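Local coordinates for acetaldehyde dehydrogenase (Acetylating) (Geobacillus thermoglucosidasius, PDB 5J78), which catalyses the reversible, NAD-dependent conversion of acetaldehyde and coenzyme A to acetyl-CoA, the reaction of acetylating aldehyde dehydrogenases, at residues 103-114 with 149-158; 276-286 with 362-373. All coordinates share one frame; numbering follows the deposited sequence.

Contact 1: residues 103-114 with 149-158; sequences VYNSIKDVKTVG and FKALIAVKAR. With GOL (glycerol), chain J.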
# COMPACT_ATOMS: atom_id res chain seq x y z
N VAL A 103 -28.59 -25.95 -13.63
CA VAL A 103 -28.45 -25.15 -12.42
C VAL A 103 -29.81 -24.84 -11.82
O VAL A 103 -30.02 -24.99 -10.62
CB VAL A 103 -27.69 -23.84 -12.69
CG1 VAL A 103 -27.75 -22.91 -11.50
CG2 VAL A 103 -26.24 -24.14 -13.05
N TYR A 104 -30.75 -24.41 -12.66
CA TYR A 104 -32.10 -24.16 -12.21
C TYR A 104 -32.70 -25.37 -11.50
O TYR A 104 -33.24 -25.27 -10.38
CB TYR A 104 -32.99 -23.77 -13.38
CG TYR A 104 -34.42 -23.65 -12.95
CD1 TYR A 104 -34.82 -22.61 -12.16
CD2 TYR A 104 -35.36 -24.60 -13.33
CE1 TYR A 104 -36.14 -22.49 -11.73
CE2 TYR A 104 -36.67 -24.50 -12.93
CZ TYR A 104 -37.06 -23.44 -12.13
OH TYR A 104 -38.37 -23.34 -11.72
N ASN A 105 -32.64 -26.52 -12.15
CA ASN A 105 -33.22 -27.74 -11.60
C ASN A 105 -32.59 -28.13 -10.26
O ASN A 105 -33.27 -28.66 -9.40
CB ASN A 105 -33.11 -28.88 -12.62
CG ASN A 105 -34.11 -28.74 -13.76
OD1 ASN A 105 -35.17 -28.11 -13.60
ND2 ASN A 105 -33.80 -29.34 -14.89
N SER A 106 -31.30 -27.83 -10.07
CA SER A 106 -30.61 -28.19 -8.83
C SER A 106 -30.91 -27.24 -7.66
O SER A 106 -30.53 -27.53 -6.54
CB SER A 106 -29.10 -28.21 -9.05
OG SER A 106 -28.60 -26.89 -9.07
N ILE A 107 -31.55 -26.10 -7.91
CA ILE A 107 -31.80 -25.15 -6.84
C ILE A 107 -33.28 -24.86 -6.64
O ILE A 107 -33.67 -24.33 -5.61
CB ILE A 107 -31.04 -23.79 -7.08
CG1 ILE A 107 -31.60 -23.01 -8.28
CG2 ILE A 107 -29.54 -24.06 -7.26
CD1 ILE A 107 -31.02 -21.60 -8.45
N LYS A 108 -34.11 -25.22 -7.62
CA LYS A 108 -35.51 -24.79 -7.59
C LYS A 108 -36.29 -25.34 -6.39
O LYS A 108 -37.20 -24.68 -5.92
CB LYS A 108 -36.22 -25.17 -8.89
CG LYS A 108 -36.37 -26.67 -9.12
CD LYS A 108 -37.13 -26.94 -10.42
CE LYS A 108 -37.64 -28.37 -10.51
NZ LYS A 108 -36.94 -29.11 -11.59
N ASP A 109 -35.92 -26.52 -5.90
CA ASP A 109 -36.60 -27.08 -4.73
C ASP A 109 -35.84 -26.85 -3.40
O ASP A 109 -36.23 -27.38 -2.37
CB ASP A 109 -36.84 -28.58 -4.94
CG ASP A 109 -37.77 -28.87 -6.12
OD1 ASP A 109 -38.68 -28.05 -6.38
OD2 ASP A 109 -37.57 -29.89 -6.81
N VAL A 110 -34.79 -26.04 -3.39
CA VAL A 110 -34.09 -25.75 -2.14
C VAL A 110 -34.88 -24.72 -1.31
O VAL A 110 -35.34 -23.69 -1.81
CB VAL A 110 -32.65 -25.24 -2.39
CG1 VAL A 110 -32.02 -24.76 -1.07
CG2 VAL A 110 -31.79 -26.33 -3.02
N LYS A 111 -35.05 -25.01 -0.03
CA LYS A 111 -35.68 -24.03 0.85
C LYS A 111 -34.69 -22.92 1.19
O LYS A 111 -33.58 -23.20 1.63
CB LYS A 111 -36.19 -24.70 2.14
CG LYS A 111 -37.28 -25.74 1.92
CD LYS A 111 -37.65 -26.44 3.23
CE LYS A 111 -38.89 -27.31 3.09
NZ LYS A 111 -39.26 -27.92 4.40
N THR A 112 -35.11 -21.67 1.02
CA THR A 112 -34.23 -20.52 1.28
C THR A 112 -34.91 -19.36 2.03
O THR A 112 -34.27 -18.34 2.28
CB THR A 112 -33.66 -19.94 -0.04
OG1 THR A 112 -34.75 -19.56 -0.90
CG2 THR A 112 -32.83 -20.97 -0.74
N VAL A 113 -36.18 -19.52 2.37
CA VAL A 113 -36.91 -18.46 3.08
C VAL A 113 -37.30 -18.90 4.48
O VAL A 113 -37.86 -19.97 4.65
CB VAL A 113 -38.22 -18.04 2.36
CG1 VAL A 113 -38.96 -16.95 3.16
CG2 VAL A 113 -37.94 -17.55 0.97
N GLY A 114 -37.02 -18.07 5.48
CA GLY A 114 -37.50 -18.32 6.82
C GLY A 114 -36.86 -19.53 7.47
O GLY A 114 -35.68 -19.84 7.26
N PHE A 149 -25.83 -18.48 -14.36
CA PHE A 149 -25.60 -19.35 -13.20
C PHE A 149 -25.61 -18.54 -11.89
O PHE A 149 -26.37 -18.85 -10.98
CB PHE A 149 -24.28 -20.11 -13.41
CG PHE A 149 -23.57 -20.47 -12.15
CD1 PHE A 149 -24.08 -21.45 -11.28
CD2 PHE A 149 -22.37 -19.86 -11.82
CE1 PHE A 149 -23.41 -21.77 -10.09
CE2 PHE A 149 -21.70 -20.18 -10.64
CZ PHE A 149 -22.23 -21.13 -9.77
N LYS A 150 -24.81 -17.48 -11.83
CA LYS A 150 -24.69 -16.68 -10.61
C LYS A 150 -25.96 -15.91 -10.28
O LYS A 150 -26.31 -15.75 -9.10
CB LYS A 150 -23.50 -15.73 -10.72
CG LYS A 150 -22.17 -16.45 -10.64
CD LYS A 150 -20.98 -15.50 -10.61
CE LYS A 150 -19.69 -16.30 -10.42
NZ LYS A 150 -18.46 -15.46 -10.44
N ALA A 151 -26.64 -15.41 -11.29
CA ALA A 151 -27.87 -14.65 -11.04
C ALA A 151 -28.93 -15.55 -10.45
O ALA A 151 -29.62 -15.15 -9.51
CB ALA A 151 -28.38 -13.99 -12.32
N LEU A 152 -29.09 -16.75 -11.00
CA LEU A 152 -30.06 -17.71 -10.48
C LEU A 152 -29.76 -18.09 -9.00
O LEU A 152 -30.65 -18.05 -8.16
CB LEU A 152 -30.09 -18.98 -11.33
CG LEU A 152 -30.74 -18.89 -12.72
CD1 LEU A 152 -30.42 -20.17 -13.47
CD2 LEU A 152 -32.24 -18.65 -12.60
N ILE A 153 -28.52 -18.46 -8.69
CA ILE A 153 -28.23 -18.90 -7.31
C ILE A 153 -28.25 -17.71 -6.35
O ILE A 153 -28.62 -17.86 -5.19
CB ILE A 153 -26.86 -19.64 -7.19
CG1 ILE A 153 -25.66 -18.74 -7.52
CG2 ILE A 153 -26.84 -20.92 -8.05
CD1 ILE A 153 -24.31 -19.41 -7.14
N ALA A 154 -27.89 -16.52 -6.81
CA ALA A 154 -27.93 -15.35 -5.94
C ALA A 154 -29.35 -14.97 -5.59
O ALA A 154 -29.65 -14.66 -4.43
CB ALA A 154 -27.21 -14.16 -6.59
N VAL A 155 -30.24 -14.96 -6.58
CA VAL A 155 -31.60 -14.49 -6.34
C VAL A 155 -32.40 -15.54 -5.56
O VAL A 155 -33.19 -15.20 -4.68
CB VAL A 155 -32.32 -14.13 -7.66
CG1 VAL A 155 -33.81 -13.82 -7.43
CG2 VAL A 155 -31.63 -12.94 -8.30
N LYS A 156 -32.18 -16.82 -5.86
CA LYS A 156 -32.85 -17.89 -5.14
C LYS A 156 -32.54 -17.82 -3.63
O LYS A 156 -33.41 -18.13 -2.81
CB LYS A 156 -32.43 -19.24 -5.73
CG LYS A 156 -32.89 -20.49 -4.96
CD LYS A 156 -34.38 -20.73 -5.04
CE LYS A 156 -34.80 -21.75 -3.98
NZ LYS A 156 -36.15 -22.35 -4.20
N ALA A 157 -31.33 -17.39 -3.26
CA ALA A 157 -30.97 -17.23 -1.85
C ALA A 157 -31.35 -15.86 -1.29
O ALA A 157 -31.03 -15.53 -0.12
CB ALA A 157 -29.48 -17.49 -1.66
N ARG A 158 -32.00 -15.07 -2.14
CA ARG A 158 -32.64 -13.79 -1.78
C ARG A 158 -31.65 -12.63 -1.67
O ARG A 158 -31.85 -11.70 -0.88
CB ARG A 158 -33.45 -13.93 -0.49
CG ARG A 158 -34.52 -15.02 -0.57
CD ARG A 158 -34.78 -15.67 0.78
NE ARG A 158 -35.50 -14.78 1.66
CZ ARG A 158 -35.38 -14.76 2.99
NH1 ARG A 158 -34.58 -15.60 3.62
NH2 ARG A 158 -36.09 -13.91 3.69
C1 GOL J . -36.18 -12.74 6.89
O1 GOL J . -37.36 -13.50 7.06
C2 GOL J . -34.96 -13.58 7.21
O2 GOL J . -34.31 -13.03 8.35
C3 GOL J . -35.34 -15.02 7.50
O3 GOL J . -35.76 -15.70 6.34
O HOH W 1 -31.80 -16.89 2.32
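Two helix ends lie nearly parallel here, with V103 and I107 of one against F149, L152 and I153 of the other; just beyond them, a Schellman motif that ends the second helix at R158 meets the loop 108-114. The axes of 103-107 and 149-156 cross at -17° and come within 10.1 Å, with aliphatic side chains and the F149 ring between them. V103 stands roughly square to F149, its CG2 3.9 Å from F149 CD1, while I107 CD1 lies 3.6 Å from L152 O. Further along, K156 bends at chi2 (70°), which lifts its amine into the turn 107-110. There NZ stands above the plane of the K108 carbonyl, 3.1 Å from K108 O, and makes a weak bond to V110 O; NZ also forms a salt bridge with D59. T112 returns the link in the other direction: OG1 donates to K156 O at 2.7 Å, one of the carbonyls of the final helical turn. V113 CA lies over one face of the R158 guanidinium, and V113 CG2 is 3.7 Å from R158 CD. R158 NH1 bonds T112 O at 3.1 Å on an in-plane lone pair, a bent contact (139° at the hydrogen), and reaches O3 of a glycerol at 3.0 Å. Water 1 spans T112 O and A157 O. With a methionine in place of R158, T112 O would probably lose its NH1 donor and E51 O the NH2 bond it now receives. Around the pair, helix 55-84 meets Y104, A151 and K156, Q55 accepts from T112 N, strand 160-165 backs A154, and strand 124-138 touches R158 through P130 and pairs with G114 through A128.

Contact 2: residues 276-286 with 362-373; sequences EQALLVDESIK and EKLSPILAFYIV. Unlike the reference sequence in segment 362-373: I372 (reference Thr).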
# COMPACT_ATOMS: atom_id res chain seq x y z
N GLU A 276 -9.94 -31.40 -20.45
CA GLU A 276 -8.73 -32.22 -20.46
C GLU A 276 -7.56 -31.43 -21.02
O GLU A 276 -7.75 -30.62 -21.92
CB GLU A 276 -8.97 -33.48 -21.28
CG GLU A 276 -10.04 -34.38 -20.72
CD GLU A 276 -11.46 -34.05 -21.16
OE1 GLU A 276 -11.73 -32.94 -21.66
OE2 GLU A 276 -12.33 -34.93 -20.97
N GLN A 277 -6.36 -31.62 -20.46
CA GLN A 277 -5.14 -30.97 -20.98
C GLN A 277 -4.03 -31.96 -21.34
O GLN A 277 -3.18 -31.67 -22.20
CB GLN A 277 -4.61 -29.96 -19.97
CG GLN A 277 -5.60 -28.87 -19.64
CD GLN A 277 -5.93 -27.99 -20.83
OE1 GLN A 277 -5.18 -27.92 -21.80
NE2 GLN A 277 -7.06 -27.28 -20.75
N ALA A 278 -4.04 -33.13 -20.72
CA ALA A 278 -3.02 -34.13 -20.97
C ALA A 278 -3.63 -35.50 -20.77
O ALA A 278 -4.39 -35.70 -19.83
CB ALA A 278 -1.81 -33.93 -20.05
N LEU A 279 -3.33 -36.42 -21.68
CA LEU A 279 -3.74 -37.80 -21.51
C LEU A 279 -2.53 -38.59 -21.05
O LEU A 279 -1.42 -38.38 -21.54
CB LEU A 279 -4.30 -38.40 -22.80
CG LEU A 279 -5.50 -37.71 -23.43
CD1 LEU A 279 -5.91 -38.52 -24.66
CD2 LEU A 279 -6.65 -37.60 -22.44
N LEU A 280 -2.76 -39.49 -20.10
CA LEU A 280 -1.74 -40.41 -19.61
C LEU A 280 -2.22 -41.80 -20.02
O LEU A 280 -3.31 -42.21 -19.61
CB LEU A 280 -1.57 -40.30 -18.09
CG LEU A 280 -1.71 -38.89 -17.51
CD1 LEU A 280 -1.65 -39.00 -16.00
CD2 LEU A 280 -0.64 -37.94 -18.02
N VAL A 281 -1.45 -42.51 -20.84
CA VAL A 281 -1.95 -43.74 -21.46
C VAL A 281 -1.05 -44.94 -21.22
O VAL A 281 0.18 -44.88 -21.38
CB VAL A 281 -2.15 -43.53 -22.98
CG1 VAL A 281 -2.73 -44.77 -23.64
CG2 VAL A 281 -3.06 -42.34 -23.22
N ASP A 282 -1.67 -46.04 -20.80
CA ASP A 282 -0.95 -47.29 -20.54
C ASP A 282 -0.30 -47.72 -21.85
O ASP A 282 -0.94 -47.71 -22.89
CB ASP A 282 -1.89 -48.39 -20.01
CG ASP A 282 -2.00 -48.41 -18.49
OD1 ASP A 282 -1.18 -47.76 -17.80
OD2 ASP A 282 -2.89 -49.13 -17.99
N GLU A 283 0.97 -48.07 -21.79
CA GLU A 283 1.73 -48.43 -22.97
C GLU A 283 1.03 -49.56 -23.69
O GLU A 283 0.92 -49.56 -24.91
CB GLU A 283 3.15 -48.81 -22.60
CG GLU A 283 4.13 -48.68 -23.75
CD GLU A 283 5.53 -49.13 -23.39
OE1 GLU A 283 5.66 -49.96 -22.46
OE2 GLU A 283 6.49 -48.64 -24.02
N SER A 284 0.51 -50.50 -22.92
CA SER A 284 -0.11 -51.68 -23.48
C SER A 284 -1.27 -51.40 -24.44
O SER A 284 -1.64 -52.28 -25.22
CB SER A 284 -0.60 -52.58 -22.35
OG SER A 284 -1.52 -51.90 -21.52
N ILE A 285 -1.86 -50.20 -24.38
CA ILE A 285 -2.98 -49.85 -25.26
C ILE A 285 -2.71 -48.56 -26.03
O ILE A 285 -3.61 -48.00 -26.66
CB ILE A 285 -4.31 -49.70 -24.49
CG1 ILE A 285 -4.18 -48.62 -23.39
CG2 ILE A 285 -4.73 -51.04 -23.90
CD1 ILE A 285 -5.51 -47.98 -22.99
N LYS A 286 -1.47 -48.11 -26.00
CA LYS A 286 -1.07 -46.89 -26.68
C LYS A 286 -1.50 -46.88 -28.16
O LYS A 286 -2.28 -46.01 -28.59
CB LYS A 286 0.45 -46.74 -26.57
CG LYS A 286 1.05 -45.58 -27.34
CD LYS A 286 1.78 -46.06 -28.58
CE LYS A 286 2.84 -45.06 -29.06
NZ LYS A 286 2.26 -43.88 -29.76
N GLU A 362 -1.73 -25.56 -19.04
CA GLU A 362 -3.14 -25.43 -19.35
C GLU A 362 -3.25 -24.63 -20.64
O GLU A 362 -2.75 -23.50 -20.72
CB GLU A 362 -3.92 -24.73 -18.21
CG GLU A 362 -5.44 -24.82 -18.41
CD GLU A 362 -6.27 -23.91 -17.52
OE1 GLU A 362 -5.71 -23.00 -16.87
OE2 GLU A 362 -7.51 -24.12 -17.49
N LYS A 363 -3.92 -25.19 -21.64
CA LYS A 363 -3.87 -24.60 -22.98
C LYS A 363 -5.18 -23.92 -23.40
O LYS A 363 -5.18 -23.13 -24.35
CB LYS A 363 -3.47 -25.69 -23.99
CG LYS A 363 -2.05 -26.20 -23.73
CD LYS A 363 -1.69 -27.50 -24.47
CE LYS A 363 -2.41 -28.70 -23.91
NZ LYS A 363 -1.85 -29.17 -22.61
N LEU A 364 -6.26 -24.23 -22.70
CA LEU A 364 -7.57 -23.61 -22.94
C LEU A 364 -7.88 -23.54 -24.44
O LEU A 364 -8.32 -22.52 -24.96
CB LEU A 364 -7.62 -22.21 -22.32
CG LEU A 364 -7.81 -22.14 -20.79
CD1 LEU A 364 -7.72 -20.70 -20.29
CD2 LEU A 364 -9.13 -22.75 -20.35
N SER A 365 -7.63 -24.64 -25.12
CA SER A 365 -7.82 -24.71 -26.57
C SER A 365 -7.74 -26.18 -26.98
O SER A 365 -7.37 -27.04 -26.17
CB SER A 365 -6.77 -23.86 -27.30
OG SER A 365 -5.47 -24.36 -27.04
N PRO A 366 -8.09 -26.49 -28.23
CA PRO A 366 -8.17 -27.89 -28.63
C PRO A 366 -6.78 -28.46 -28.94
O PRO A 366 -6.50 -28.95 -30.04
CB PRO A 366 -9.08 -27.85 -29.87
CG PRO A 366 -9.63 -26.48 -29.94
CD PRO A 366 -8.66 -25.60 -29.26
N ILE A 367 -5.92 -28.38 -27.93
CA ILE A 367 -4.60 -29.00 -27.93
C ILE A 367 -4.49 -29.88 -26.70
O ILE A 367 -4.84 -29.46 -25.59
CB ILE A 367 -3.46 -27.97 -27.91
CG1 ILE A 367 -3.64 -26.98 -29.05
CG2 ILE A 367 -2.12 -28.67 -27.98
CD1 ILE A 367 -2.64 -25.81 -29.06
N LEU A 368 -3.96 -31.07 -26.90
CA LEU A 368 -3.90 -32.10 -25.89
C LEU A 368 -2.50 -32.69 -25.88
O LEU A 368 -1.99 -33.07 -26.93
CB LEU A 368 -4.96 -33.15 -26.20
CG LEU A 368 -5.46 -34.08 -25.12
CD1 LEU A 368 -5.93 -33.32 -23.87
CD2 LEU A 368 -6.59 -34.92 -25.68
N ALA A 369 -1.86 -32.75 -24.71
CA ALA A 369 -0.60 -33.49 -24.57
C ALA A 369 -0.89 -34.98 -24.42
O ALA A 369 -1.95 -35.35 -23.92
CB ALA A 369 0.21 -32.99 -23.39
N PHE A 370 0.05 -35.82 -24.84
CA PHE A 370 -0.11 -37.27 -24.83
C PHE A 370 1.09 -37.95 -24.18
O PHE A 370 2.19 -37.95 -24.74
CB PHE A 370 -0.29 -37.78 -26.26
CG PHE A 370 -0.71 -39.22 -26.36
CD1 PHE A 370 0.23 -40.25 -26.36
CD2 PHE A 370 -2.04 -39.56 -26.48
CE1 PHE A 370 -0.16 -41.57 -26.46
CE2 PHE A 370 -2.44 -40.88 -26.57
CZ PHE A 370 -1.50 -41.88 -26.57
N TYR A 371 0.88 -38.52 -23.00
CA TYR A 371 1.96 -39.15 -22.24
C TYR A 371 1.74 -40.65 -22.18
O TYR A 371 0.63 -41.12 -21.89
CB TYR A 371 2.06 -38.61 -20.81
CG TYR A 371 2.47 -37.16 -20.68
CD1 TYR A 371 1.52 -36.14 -20.77
CD2 TYR A 371 3.78 -36.81 -20.43
CE1 TYR A 371 1.90 -34.81 -20.63
CE2 TYR A 371 4.16 -35.49 -20.29
CZ TYR A 371 3.21 -34.49 -20.39
OH TYR A 371 3.59 -33.17 -20.26
N ILE A 372 2.82 -41.38 -22.43
CA ILE A 372 2.86 -42.83 -22.30
C ILE A 372 3.32 -43.22 -20.90
O ILE A 372 4.32 -42.69 -20.42
CB ILE A 372 3.84 -43.50 -23.31
CG1 ILE A 372 3.95 -42.71 -24.62
CG2 ILE A 372 3.43 -44.95 -23.57
CD1 ILE A 372 2.74 -42.74 -25.42
N VAL A 373 2.63 -44.15 -20.27
CA VAL A 373 3.02 -44.58 -18.93
C VAL A 373 2.96 -46.08 -18.86
O VAL A 373 2.24 -46.70 -19.64
CB VAL A 373 2.11 -43.97 -17.83
CG1 VAL A 373 2.07 -42.46 -17.96
CG2 VAL A 373 0.70 -44.56 -17.87
O HOH W 2 -8.82 -26.85 -22.99
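A278 to D282 run alongside A369 to V373 as adjacent parallel strands, within the seven-stranded parallel sheet, probably the core of the catalytic domain as in other aldehyde dehydrogenases. Their axes are 4.5 Å apart and twist by -20°. The ladder alternates regularly: L279 N donates to A369 O, Y371 N to L279 O (2.7 Å), V281 N to Y371 O, V373 N to V281 O, and E283 N closes it on V373 O. On one face, L280 and Y371 run alongside each other in the same direction, with L280 CD2 3.9 Å from Y371 CD1; A278 CB meets the edge of the same ring at CE1. On the other face, V281 CG2 sits 3.7 Å from F370 CE2, and L279 lies roughly perpendicular to L368, L279 CG to L368 CD2 being 3.7 Å. F370 has CG anti to its backbone N (chi1 -170°), which swings its ring toward V281, and K286 CG approaches the ring edge. I372, where the reference sequence has threonine, packs CD1 on K286 CG.

Helix 376-388 covers L280, Y371 and V373, and helix 286-295 covers V281 and F370; Y371 OH is held by E352 O. Strand 244-248 flanks 276-282. Upstream lies Cys273, oxidised to 3-sulfinoalanine and probably the catalytic cysteine of the family. At this end the side chain of Q277 takes K363 N on OE1 (3.0 Å) from above its amide plane. K363 NZ, also bonded to F359 O and I361 O, joins A369 N on Q277 O: the two donors arrive from opposite faces of that carbonyl's plane, K363 NZ at 2.9 Å and A369 N at 3.0 Å from Q277 O.

Contacts 1 and 2 are both largely buried, yet they share no helix or strand: their centres are 38 Å apart, on opposite sides of the chain's centre, and their nearest atoms about 15 Å apart. Contact 1 belongs to the helices beside the mixed sheet, probably the cofactor-binding part of the fold, and contact 2 to the separate parallel sheet. The chemistry follows the setting. Between helix ends, long charged side chains reach backbone carbonyls of turn and loop, and water and glycerol take part; between strands, the backbone mostly bonds to itself, with a lysine reaching a carbonyl at one end, apolar residues on both faces and polar side chains mostly at the strand ends.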